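Local coordinates for S-layer domain-containing protein (PDB 4QVS) that is of unknown function but contains a concanavalin A-like lectin/glucanase domain, which suggests a carbohydrate-binding role at the cell surface, at the interface of chains A and B. Sequence-based numbering; all coordinates share one arbitrary frame. Chains: chain A/B, S-layer domain-containing protein.

The interface of chains A and B. Residues chain A 78-80, 85-87; chain B 131, 196-199.
With CG anti to the backbone N in both A:Leu79 (chi1 -169°) and B:Leu197 (chi1 -172°), the two leucines cross at about a right angle and meet methyl to methyl. Their CD1 atoms lie 3.4 Å apart, a close approach for two methyls, while CD1 of B:Leu131 comes to 4.2 Å from CD2 of A:Leu79, a looser contact. Branched, apolar leucine tips suit such a contact and probably help keep water from it. Alongside, A:Leu79 forms an antiparallel bridge with B:Gly199 at the end of strand 71-79; lacking a side chain, the glycine can lie beside the A:Asp80 carboxylate. A:Asp80 N, which donates to B:His198 O (2.8 Å), tilted 29° from the carbonyl plane, belongs to this bridge. The flat B:His198 imidazole offers a face to CB of A:Asp80, which sits over its centre, 3.5 Å above the plane, in a CH-pi contact. Aspartate is short enough to rest CB there while its carboxylate OD1 meets A:Arg78 NH1 in a salt bridge (2.7 Å), which probably offsets its charge. The longer, extended A:Gln85 reaches the facing backbone, where its amide oxygen OE1 accepts from B:His198 N at 2.8 Å and also meets a water. A two-fold axis relates the chains, so the arrangement recurs with their roles exchanged, although the structure alone does not prove a dimer in the cell. That water joins OE1 of A:Gln85 to B:Tyr196, lying 2.7 Å from its carbonyl O.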
# COMPACT_ATOMS: atom_id res chain seq x y z
N ARG A 78 7.93 13.53 5.34
CA ARG A 78 9.04 12.77 4.74
C ARG A 78 9.59 11.82 5.82
O ARG A 78 10.34 12.24 6.70
CB ARG A 78 10.16 13.65 4.20
CG ARG A 78 11.17 12.88 3.34
CD ARG A 78 12.26 13.77 2.74
NE ARG A 78 13.15 14.32 3.75
CZ ARG A 78 14.27 13.75 4.20
NH1 ARG A 78 14.66 12.57 3.74
NH2 ARG A 78 14.99 14.34 5.15
N LEU A 79 9.23 10.55 5.72
CA LEU A 79 9.62 9.54 6.68
C LEU A 79 11.02 8.99 6.48
O LEU A 79 11.28 8.26 5.50
CB LEU A 79 8.61 8.42 6.62
CG LEU A 79 8.72 7.42 7.73
CD1 LEU A 79 8.40 8.15 9.06
CD2 LEU A 79 7.78 6.24 7.50
N ASP A 80 11.93 9.30 7.41
CA ASP A 80 13.34 8.90 7.29
C ASP A 80 13.70 7.58 7.93
O ASP A 80 14.81 7.10 7.74
CB ASP A 80 14.24 10.01 7.80
CG ASP A 80 14.10 11.26 6.98
OD1 ASP A 80 13.60 11.17 5.83
OD2 ASP A 80 14.50 12.32 7.48
N GLN A 85 6.30 4.27 14.96
CA GLN A 85 6.53 5.66 15.41
C GLN A 85 5.23 6.48 15.41
O GLN A 85 4.45 6.38 14.45
CB GLN A 85 7.50 6.38 14.45
CG GLN A 85 8.96 5.97 14.48
CD GLN A 85 9.67 6.34 13.17
OE1 GLN A 85 10.56 7.20 13.12
NE2 GLN A 85 9.26 5.70 12.09
N PRO A 86 5.03 7.34 16.43
CA PRO A 86 3.83 8.19 16.48
C PRO A 86 3.98 9.34 15.53
O PRO A 86 5.04 9.94 15.50
CB PRO A 86 3.80 8.72 17.93
CG PRO A 86 5.21 8.62 18.41
CD PRO A 86 6.03 7.80 17.41
N ILE A 87 2.97 9.62 14.72
CA ILE A 87 3.04 10.76 13.83
C ILE A 87 2.34 11.93 14.51
O ILE A 87 2.89 13.03 14.55
CB ILE A 87 2.40 10.45 12.46
CG1 ILE A 87 3.17 9.33 11.74
CG2 ILE A 87 2.42 11.72 11.63
CD1 ILE A 87 2.55 8.87 10.44
N LEU B 131 4.02 4.84 2.70
CA LEU B 131 5.08 5.87 2.88
C LEU B 131 6.45 5.30 2.66
O LEU B 131 6.86 4.40 3.39
CB LEU B 131 5.07 6.48 4.29
CG LEU B 131 4.00 7.47 4.63
CD1 LEU B 131 4.17 7.89 6.12
CD2 LEU B 131 4.12 8.67 3.70
N TYR B 196 9.87 8.04 18.87
CA TYR B 196 9.88 9.36 18.28
C TYR B 196 10.06 9.33 16.72
O TYR B 196 10.93 8.66 16.15
CB TYR B 196 10.95 10.23 18.93
CG TYR B 196 10.60 10.61 20.37
CD1 TYR B 196 10.72 9.68 21.40
CD2 TYR B 196 10.14 11.88 20.70
CE1 TYR B 196 10.40 10.01 22.73
CE2 TYR B 196 9.85 12.23 22.02
CZ TYR B 196 9.95 11.28 23.02
OH TYR B 196 9.62 11.60 24.33
N LEU B 197 9.21 10.07 16.05
CA LEU B 197 9.26 10.15 14.61
C LEU B 197 10.59 10.69 14.09
O LEU B 197 11.10 11.72 14.54
CB LEU B 197 8.11 11.01 14.08
CG LEU B 197 7.92 11.04 12.56
CD1 LEU B 197 7.61 9.64 12.03
CD2 LEU B 197 6.81 12.02 12.20
N HIS B 198 11.14 9.94 13.13
CA HIS B 198 12.32 10.31 12.40
C HIS B 198 11.88 10.77 10.99
O HIS B 198 11.48 9.95 10.13
CB HIS B 198 13.31 9.16 12.34
CG HIS B 198 14.59 9.51 11.68
ND1 HIS B 198 15.35 8.60 10.98
CD2 HIS B 198 15.21 10.71 11.53
CE1 HIS B 198 16.42 9.20 10.50
NE2 HIS B 198 16.35 10.49 10.80
N GLY B 199 11.88 12.08 10.79
CA GLY B 199 11.47 12.64 9.51
C GLY B 199 11.23 14.12 9.52
O GLY B 199 11.60 14.82 10.48
O HOH W 1 12.32 6.75 14.90